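Local coordinates for protein 4-oxalocrotonate decarboxylase NahK (Pseudomonas putida, PDB 5D2K) that catalyses the metal-assisted decarboxylation of (3E)-2-oxohex-3-enedioate to 2-oxopent-4-enoate and CO2, a step in the breakdown of aromatic hydrocarbons such as naphthalene, at residues A[23-27]-A[58-62]; A[63-69]-A[88-94]. The protein carries 1 engineered substitution. All coordinates share one frame. Where two conformers were deposited one is given. Residues are numbered along the deposited sequence.

How the contacts relate
The two contacts follow one another along the chain: helix 44-60 ends within contact 1, and Asn-63, directly after Gly-62, opens contact 2. Their centres lie about 12 Å apart, on the same side of the chain's centre. Tyr-94 joins them, its OH probably hydrogen-bonded both to Glu-26 OE2 at 2.6 Å and to Lys-58 NZ at 2.8 Å; Lys-58 CD also packs on Phe-90 CE1 at 3.8 Å. Contact 2 reaches the active site through Lys-69, whose side chain lies about 4 Å from the magnesium ion and whose NZ is hydrogen-bonded to O5 of 2-oxoadipic acid at 2.7 Å. Contact 1 stays outside, the side chain of Glu-26 being about 13 Å from that ligand.

Contact 1 of 2, residues A[23-27]-A[58-62]; sequences ENAEL and KEARG
Four charged side chains, two acidic and two basic, make up nearly all of this junction between the C-terminal ends of helices 12-27 and 44-60. The backbones stay well apart, the nearest CA atoms being those of Glu-23 and Lys-58 at 9.2 Å, and only 186 Å² is buried. Glu-23, extended with chi1 and chi2 both t, meets Arg-61 in a two-pronged salt bridge: Arg-61 NH1 to Glu-23 OE1 at 3.0 Å and Arg-61 NH2 to Glu-23 OE2 at 2.7 Å. Lys-58 (m, t, t, m) bends its NZ between two carboxylates, 2.9 Å from Glu-23 OE2 and 2.8 Å from Glu-26 OE1. Leu-27 (m, t) lays CD1 over one face of the Arg-61 guanidinium. Arg-61 (chi1 p) is the first residue to depart from helical phi/psi, at -97/11°, and Gly-62 at phi 102° is the C' residue of a Schellman motif, with Asn-63 N directed to Lys-58 O and Gly-62 N hydrogen-bonded to Glu-59 O at 3.0 Å. Arg-57 also pairs with Glu-23 OE1. Charge is thus shared: each carboxylate has more than one partner, and Glu-26 and Lys-58 both hydrogen-bond Tyr-94 OH, in the 3-10 turn after strand 88-92.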
ATOM      1  N   GLU A  23      13.945  -8.416  -2.658  1.00  9.69           N
ATOM      2  CA  GLU A  23      12.852  -9.366  -2.858  1.00  8.56           C
ATOM      3  C   GLU A  23      13.054 -10.646  -2.043  1.00 10.75           C
ATOM      4  O   GLU A  23      12.093 -11.202  -1.487  1.00 10.16           O
ATOM      5  CB  GLU A  23      12.679  -9.723  -4.330  1.00  9.47           C
ATOM      6  CG  GLU A  23      11.398 -10.542  -4.497  1.00 11.30           C
ATOM      7  CD  GLU A  23      11.215 -11.129  -5.877  1.00 10.33           C
ATOM      8  OE1 GLU A  23      12.207 -11.591  -6.488  1.00 12.54           O
ATOM      9  OE2 GLU A  23      10.070 -11.149  -6.360  1.00 11.10           O
ATOM     10  N   ASN A  24      14.299 -11.116  -1.959  1.00 10.32           N
ATOM     11  CA  ASN A  24      14.559 -12.353  -1.225  1.00 11.70           C
ATOM     12  C   ASN A  24      14.217 -12.225   0.257  1.00 10.05           C
ATOM     13  O   ASN A  24      13.816 -13.202   0.890  1.00  9.85           O
ATOM     14  CB  ASN A  24      16.025 -12.797  -1.402  1.00  9.97           C
ATOM     15  CG  ASN A  24      16.251 -13.523  -2.704  1.00 13.67           C
ATOM     16  OD1 ASN A  24      15.310 -13.948  -3.359  1.00 14.31           O
ATOM     17  ND2 ASN A  24      17.517 -13.704  -3.067  1.00 17.15           N
ATOM     18  N   ALA A  25      14.355 -11.024   0.814  1.00 10.06           N
ATOM     19  CA  ALA A  25      13.973 -10.804   2.206  1.00  9.23           C
ATOM     20  C   ALA A  25      12.462 -11.034   2.404  1.00  8.62           C
ATOM     21  O   ALA A  25      12.033 -11.606   3.401  1.00 11.01           O
ATOM     22  CB  ALA A  25      14.381  -9.394   2.652  1.00 11.22           C
ATOM     23  N   GLU A  26      11.656 -10.603   1.439  1.00  9.74           N
ATOM     24  CA  GLU A  26      10.228 -10.872   1.492  1.00 10.96           C
ATOM     25  C   GLU A  26       9.914 -12.362   1.302  1.00  9.88           C
ATOM     26  O   GLU A  26       9.182 -12.976   2.102  1.00 11.73           O
ATOM     27  CB  GLU A  26       9.512 -10.043   0.423  1.00  9.58           C
ATOM     28  CG  GLU A  26       8.012 -10.293   0.342  1.00  9.01           C
ATOM     29  CD  GLU A  26       7.550 -10.795  -1.022  1.00 10.08           C
ATOM     30  OE1 GLU A  26       8.234 -10.549  -2.045  1.00 10.92           O
ATOM     31  OE2 GLU A  26       6.471 -11.436  -1.052  1.00 13.38           O
ATOM     32  N   LEU A  27      10.456 -12.937   0.228  1.00  8.68           N
ATOM     33  CA  LEU A  27      10.167 -14.328  -0.121  1.00  9.23           C
ATOM     34  C   LEU A  27      10.683 -15.333   0.906  1.00 11.57           C
ATOM     35  O   LEU A  27      10.135 -16.428   1.033  1.00 14.38           O
ATOM     36  CB  LEU A  27      10.758 -14.656  -1.492  1.00 10.39           C
ATOM     37  CG  LEU A  27      10.161 -13.844  -2.634  1.00 12.25           C
ATOM     38  CD1 LEU A  27      10.882 -14.201  -3.920  1.00 13.65           C
ATOM     39  CD2 LEU A  27       8.678 -14.144  -2.739  1.00 12.80           C
ATOM     40  N   LYS A  58       8.595 -10.548 -10.384  1.00  9.75           N
ATOM     41  CA  LYS A  58       7.375 -11.252 -10.025  1.00  9.01           C
ATOM     42  C   LYS A  58       6.549 -11.569 -11.267  1.00  9.08           C
ATOM     43  O   LYS A  58       6.022 -12.674 -11.388  1.00 10.27           O
ATOM     44  CB  LYS A  58       6.553 -10.434  -9.014  1.00  8.66           C
ATOM     45  CG  LYS A  58       7.246 -10.326  -7.661  1.00  8.34           C
ATOM     46  CD  LYS A  58       6.282  -9.855  -6.572  1.00  9.31           C
ATOM     47  CE  LYS A  58       6.987  -9.666  -5.239  1.00  9.06           C
ATOM     48  NZ  LYS A  58       7.691 -10.919  -4.771  1.00  9.50           N
ATOM     49  N   GLU A  59       6.447 -10.618 -12.191  1.00 10.30           N
ATOM     50  CA  GLU A  59       5.728 -10.833 -13.445  0.53 11.43           C
ATOM     51  C   GLU A  59       6.349 -11.968 -14.258  1.00 11.83           C
ATOM     52  O   GLU A  59       5.638 -12.774 -14.871  1.00 12.73           O
ATOM     53  CB  GLU A  59       5.707  -9.547 -14.281  0.53 12.04           C
ATOM     54  CG  GLU A  59       4.798  -8.440 -13.738  0.53 13.79           C
ATOM     55  CD  GLU A  59       5.060  -7.082 -14.388  0.53 12.99           C
ATOM     56  OE1 GLU A  59       6.193  -6.849 -14.867  0.53 16.82           O
ATOM     57  OE2 GLU A  59       4.129  -6.242 -14.412  0.53 16.41           O
ATOM     58  N   ALA A  60       7.685 -12.006 -14.269  1.00 11.97           N
ATOM     59  CA  ALA A  60       8.412 -12.991 -15.062  1.00 14.03           C
ATOM     60  C   ALA A  60       8.185 -14.409 -14.572  1.00 14.07           C
ATOM     61  O   ALA A  60       8.280 -15.360 -15.361  1.00 17.21           O
ATOM     62  CB  ALA A  60       9.906 -12.676 -15.059  1.00 13.65           C
ATOM     63  N   ARG A  61       7.885 -14.570 -13.286  1.00 12.64           N
ATOM     64  CA  ARG A  61       7.624 -15.914 -12.778  1.00 14.54           C
ATOM     65  C   ARG A  61       6.131 -16.225 -12.726  1.00 12.93           C
ATOM     66  O   ARG A  61       5.725 -17.242 -12.150  1.00 15.59           O
ATOM     67  CB  ARG A  61       8.291 -16.130 -11.404  1.00 15.09           C
ATOM     68  CG  ARG A  61       7.669 -15.452 -10.181  1.00 16.07           C
ATOM     69  CD  ARG A  61       8.422 -15.836  -8.889  1.00 16.44           C
ATOM     70  NE  ARG A  61       9.811 -15.358  -8.864  1.00 15.64           N
ATOM     71  CZ  ARG A  61      10.205 -14.219  -8.299  1.00 13.33           C
ATOM     72  NH1 ARG A  61      11.488 -13.858  -8.339  1.00 13.55           N
ATOM     73  NH2 ARG A  61       9.322 -13.416  -7.711  1.00 11.60           N
ATOM     74  N   GLY A  62       5.321 -15.361 -13.340  1.00 11.78           N
ATOM     75  CA  GLY A  62       3.913 -15.663 -13.537  1.00 13.59           C
ATOM     76  C   GLY A  62       2.928 -14.985 -12.596  1.00 12.00           C
ATOM     77  O   GLY A  62       1.712 -15.195 -12.717  1.00 12.75           O
TER

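Contact 2 of 2, residues A[63-69]-A[88-94]; sequences NKIVGLK and YGFLADY. With OOG (2-oxoadipic acid), chain D; EDO (1,2-ethanediol), chain H.
An antiparallel strand pair with a classic beta bulge carries Lys-69 of the 2-oxoadipic acid pocket, in the sheet of this fumarylacetoacetate hydrolase-related fold. Strands 65-69 and 88-92 run at 157°, axes 4.4 Å apart at closest approach. Lys-69 and Gly-89 form a hydrogen-bonded pair (Lys-69 N to Gly-89 O 2.9 Å, Gly-89 N to Lys-69 O 3.0 Å); Leu-68/Phe-90 (CA-CA 4.3 Å) and Ile-65/Ala-92 (CA-CA 4.5 Å) are non-hydrogen-bonded pairs. At the bulge Val-66 (phi/psi -102/5°) and Gly-67 (170/-173°) both face Leu-91: Val-66 N reaches Leu-91 O at 2.8 Å and Leu-91 N reaches Gly-67 O at 2.9 Å. Beyond it Asp-93 N donates to Lys-64 O at 2.8 Å, and with chi1 p the Asp-93 carboxylate accepts a hydrogen bond from Lys-64 N at OD2, 2.9 Å. Ile-65, Leu-68 and Phe-90 share one face, Ile-65 CD1 lying 3.9 Å from Phe-90 CD1; helix 44-60 touches Ile-65 and Phe-90. Leu-91 and Lys-69 occupy the other. The Lys-69 side chain (chi1 46°, chi2 91°, chi3 59°, chi4 92°) curls over Gly-89, forms a salt bridge with the magnesium ligand Glu-147, and donates from NZ to O5 of 2-oxoadipic acid at 2.7 Å.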
ATOM      1  N   ASN A  63       3.424 -14.185 -11.655  1.00 10.90           N
ATOM      2  CA  ASN A  63       2.510 -13.440 -10.785  1.00 10.09           C
ATOM      3  C   ASN A  63       1.740 -12.387 -11.574  1.00 10.63           C
ATOM      4  O   ASN A  63       2.318 -11.671 -12.402  1.00 11.99           O
ATOM      5  CB  ASN A  63       3.232 -12.695  -9.648  1.00  9.22           C
ATOM      6  CG  ASN A  63       4.069 -13.575  -8.747  1.00 12.80           C
ATOM      7  OD1 ASN A  63       4.820 -13.039  -7.930  1.00 13.43           O
ATOM      8  ND2 ASN A  63       3.953 -14.899  -8.865  1.00 15.32           N
ATOM      9  N   LYS A  64       0.439 -12.264 -11.312  1.00 10.39           N
ATOM     10  CA  LYS A  64      -0.310 -11.127 -11.827  1.00 10.13           C
ATOM     11  C   LYS A  64      -0.175  -9.952 -10.867  1.00 11.94           C
ATOM     12  O   LYS A  64      -0.139 -10.142  -9.651  1.00 10.87           O
ATOM     13  CB  LYS A  64      -1.789 -11.488 -12.017  1.00 10.03           C
ATOM     14  CG  LYS A  64      -2.024 -12.610 -13.033  1.00 14.22           C
ATOM     15  CD  LYS A  64      -1.522 -12.201 -14.421  1.00 17.59           C
ATOM     16  CE  LYS A  64      -2.000 -13.175 -15.487  1.00 23.50           C
ATOM     17  NZ  LYS A  64      -1.582 -12.775 -16.857  1.00 27.29           N
ATOM     18  N   ILE A  65      -0.086  -8.744 -11.414  1.00 11.14           N
ATOM     19  CA  ILE A  65      -0.072  -7.544 -10.592  1.00 10.52           C
ATOM     20  C   ILE A  65      -1.519  -7.051 -10.532  1.00 12.62           C
ATOM     21  O   ILE A  65      -2.092  -6.642 -11.549  1.00 16.59           O
ATOM     22  CB  ILE A  65       0.890  -6.474 -11.156  1.00 12.97           C
ATOM     23  CG1 ILE A  65       2.289  -7.065 -11.373  1.00 12.14           C
ATOM     24  CG2 ILE A  65       0.956  -5.255 -10.230  1.00 15.59           C
ATOM     25  CD1 ILE A  65       2.922  -7.689 -10.116  1.00 12.62           C
ATOM     26  N   VAL A  66      -2.126  -7.134  -9.351  1.00 10.02           N
ATOM     27  CA  VAL A  66      -3.576  -6.932  -9.241  1.00 10.62           C
ATOM     28  C   VAL A  66      -3.956  -5.564  -8.716  1.00 13.58           C
ATOM     29  O   VAL A  66      -5.146  -5.288  -8.530  1.00 17.22           O
ATOM     30  CB  VAL A  66      -4.231  -7.993  -8.340  1.00 10.99           C
ATOM     31  CG1 VAL A  66      -4.013  -9.393  -8.921  1.00 13.61           C
ATOM     32  CG2 VAL A  66      -3.693  -7.913  -6.902  1.00 13.27           C
ATOM     33  N   GLY A  67      -2.969  -4.698  -8.516  1.00 11.17           N
ATOM     34  CA  GLY A  67      -3.257  -3.326  -8.134  1.00 11.59           C
ATOM     35  C   GLY A  67      -2.054  -2.510  -7.719  1.00 12.29           C
ATOM     36  O   GLY A  67      -0.921  -2.956  -7.833  1.00 10.62           O
ATOM     37  N   LEU A  68      -2.316  -1.300  -7.239  1.00  9.88           N
ATOM     38  CA  LEU A  68      -1.291  -0.390  -6.752  1.00 10.33           C
ATOM     39  C   LEU A  68      -1.700   0.126  -5.374  1.00 11.35           C
ATOM     40  O   LEU A  68      -2.890   0.115  -5.048  1.00  9.85           O
ATOM     41  CB  LEU A  68      -1.102   0.797  -7.710  1.00 10.89           C
ATOM     42  CG  LEU A  68      -0.685   0.470  -9.137  1.00 11.55           C
ATOM     43  CD1 LEU A  68      -0.812   1.717 -10.011  1.00 12.87           C
ATOM     44  CD2 LEU A  68       0.729  -0.105  -9.178  1.00 13.48           C
ATOM     45  N   LYS A  69      -0.733   0.567  -4.568  1.00 11.18           N
ATOM     46  CA  LYS A  69      -1.054   1.211  -3.292  1.00 10.72           C
ATOM     47  C   LYS A  69      -0.329   2.541  -3.152  1.00 14.03           C
ATOM     48  O   LYS A  69       0.759   2.737  -3.681  1.00 12.84           O
ATOM     49  CB  LYS A  69      -0.748   0.304  -2.076  1.00 11.75           C
ATOM     50  CG  LYS A  69       0.602  -0.428  -2.049  1.00 18.44           C
ATOM     51  CD  LYS A  69       1.725   0.343  -1.354  1.00 20.04           C
ATOM     52  CE  LYS A  69       1.416   0.684   0.102  1.00 14.05           C
ATOM     53  NZ  LYS A  69       1.859  -0.287   1.177  1.00 13.77           N
ATOM     54  N   TYR A  88       4.381   5.203  -3.632  1.00 10.49           N
ATOM     55  CA  TYR A  88       3.508   4.146  -4.107  1.00  9.59           C
ATOM     56  C   TYR A  88       4.282   2.825  -4.190  1.00 10.08           C
ATOM     57  O   TYR A  88       5.510   2.810  -4.136  1.00 11.31           O
ATOM     58  CB  TYR A  88       2.876   4.496  -5.466  1.00 11.84           C
ATOM     59  CG  TYR A  88       3.827   4.527  -6.654  1.00  9.59           C
ATOM     60  CD1 TYR A  88       4.217   3.357  -7.299  1.00  9.00           C
ATOM     61  CD2 TYR A  88       4.326   5.739  -7.132  1.00 12.80           C
ATOM     62  CE1 TYR A  88       5.080   3.399  -8.391  1.00 11.32           C
ATOM     63  CE2 TYR A  88       5.176   5.793  -8.217  1.00 12.70           C
ATOM     64  CZ  TYR A  88       5.560   4.621  -8.842  1.00 11.23           C
ATOM     65  OH  TYR A  88       6.421   4.668  -9.922  1.00 12.21           O
ATOM     66  N   GLY A  89       3.536   1.732  -4.301  1.00 10.93           N
ATOM     67  CA  GLY A  89       4.098   0.418  -4.566  1.00  9.84           C
ATOM     68  C   GLY A  89       3.058  -0.409  -5.297  1.00 11.72           C
ATOM     69  O   GLY A  89       1.953   0.072  -5.569  1.00 11.15           O
ATOM     70  N   PHE A  90       3.402  -1.648  -5.637  1.00  9.63           N
ATOM     71  CA  PHE A  90       2.481  -2.512  -6.375  1.00  8.99           C
ATOM     72  C   PHE A  90       1.968  -3.670  -5.523  1.00 10.97           C
ATOM     73  O   PHE A  90       2.566  -4.012  -4.495  1.00  9.67           O
ATOM     74  CB  PHE A  90       3.162  -3.065  -7.640  1.00 10.08           C
ATOM     75  CG  PHE A  90       4.275  -4.039  -7.346  1.00 11.00           C
ATOM     76  CD1 PHE A  90       4.004  -5.390  -7.150  1.00 13.05           C
ATOM     77  CD2 PHE A  90       5.584  -3.600  -7.230  1.00 11.21           C
ATOM     78  CE1 PHE A  90       5.026  -6.286  -6.852  1.00 11.72           C
ATOM     79  CE2 PHE A  90       6.605  -4.479  -6.941  1.00 10.65           C
ATOM     80  CZ  PHE A  90       6.328  -5.830  -6.746  1.00 11.48           C
ATOM     81  N   LEU A  91       0.869  -4.277  -5.968  1.00  9.35           N
ATOM     82  CA  LEU A  91       0.257  -5.414  -5.277  1.00  9.45           C
ATOM     83  C   LEU A  91       0.268  -6.660  -6.166  1.00 10.29           C
ATOM     84  O   LEU A  91      -0.292  -6.655  -7.273  1.00 10.63           O
ATOM     85  CB  LEU A  91      -1.182  -5.071  -4.865  1.00  9.14           C
ATOM     86  CG  LEU A  91      -1.332  -3.807  -4.018  1.00  9.18           C
ATOM     87  CD1 LEU A  91      -2.811  -3.469  -3.861  1.00 14.05           C
ATOM     88  CD2 LEU A  91      -0.695  -3.995  -2.648  1.00  9.87           C
ATOM     89  N   ALA A  92       0.923  -7.721  -5.700  1.00  8.16           N
ATOM     90  CA  ALA A  92       0.919  -8.994  -6.419  1.00  9.05           C
ATOM     91  C   ALA A  92      -0.283  -9.850  -6.030  1.00 10.36           C
ATOM     92  O   ALA A  92      -0.829  -9.715  -4.916  1.00 10.28           O
ATOM     93  CB  ALA A  92       2.213  -9.752  -6.157  1.00 10.21           C
ATOM     94  N   ASP A  93      -0.690 -10.750  -6.922  1.00  9.76           N
ATOM     95  CA  ASP A  93      -1.914 -11.503  -6.667  1.00 10.43           C
ATOM     96  C   ASP A  93      -1.875 -12.321  -5.365  1.00 10.82           C
ATOM     97  O   ASP A  93      -2.874 -12.354  -4.644  1.00  9.84           O
ATOM     98  CB  ASP A  93      -2.296 -12.395  -7.874  1.00 12.77           C
ATOM     99  CG  ASP A  93      -1.158 -13.256  -8.425  1.00 11.46           C
ATOM    100  OD1 ASP A  93      -0.111 -13.482  -7.778  1.00 10.83           O
ATOM    101  OD2 ASP A  93      -1.373 -13.759  -9.553  1.00 11.64           O
ATOM    102  N   TYR A  94      -0.741 -12.935  -5.029  1.00  9.89           N
ATOM    103  CA  TYR A  94      -0.696 -13.773  -3.824  1.00  9.66           C
ATOM    104  C   TYR A  94      -0.726 -12.938  -2.535  1.00 10.34           C
ATOM    105  O   TYR A  94      -0.814 -13.501  -1.437  1.00 10.76           O
ATOM    106  CB  TYR A  94       0.532 -14.698  -3.832  1.00 10.64           C
ATOM    107  CG  TYR A  94       1.858 -13.973  -3.733  1.00 10.09           C
ATOM    108  CD1 TYR A  94       2.429 -13.699  -2.500  1.00 10.10           C
ATOM    109  CD2 TYR A  94       2.538 -13.581  -4.872  1.00  9.30           C
ATOM    110  CE1 TYR A  94       3.649 -13.030  -2.408  1.00 10.15           C
ATOM    111  CE2 TYR A  94       3.752 -12.910  -4.793  1.00 10.80           C
ATOM    112  CZ  TYR A  94       4.299 -12.642  -3.550  1.00 10.93           C
ATOM    113  OH  TYR A  94       5.514 -11.987  -3.451  1.00 11.66           O
TER
HETATM  114  C2  OOG D 302       5.061   2.085   4.386  1.00 22.99           C
HETATM  115  C3  OOG D 302       3.676   1.713   3.885  1.00 26.41           C
HETATM  116  C4  OOG D 302       2.753   2.913   3.917  1.00 22.44           C
HETATM  117  C6  OOG D 302       0.205   3.450   4.066  1.00 17.49           C
HETATM  118  O4  OOG D 302      -0.982   3.113   3.845  1.00 16.59           O
HETATM  119  O3  OOG D 302       0.468   4.536   4.641  1.00 20.41           O
HETATM  120  C5  OOG D 302       1.317   2.520   3.648  1.00 16.99           C
HETATM  121  C1  OOG D 302       5.195   1.730   5.854  1.00 30.42           C
HETATM  122  O1  OOG D 302       6.035   0.864   6.236  1.00 26.12           O
HETATM  123  O2  OOG D 302       4.464   2.314   6.696  1.00 31.38           O
HETATM  124  O5  OOG D 302       1.011   1.482   3.104  1.00 13.72           O
HETATM  125  C1  EDO H 306       8.303   7.935  -9.548  1.00 21.14           C
HETATM  126  O1  EDO H 306       7.248   7.336 -10.333  1.00 14.17           O
HETATM  127  C2  EDO H 306       7.741   8.938  -8.542  1.00 26.54           C
HETATM  128  O2  EDO H 306       8.791   9.808  -8.083  1.00 28.79           O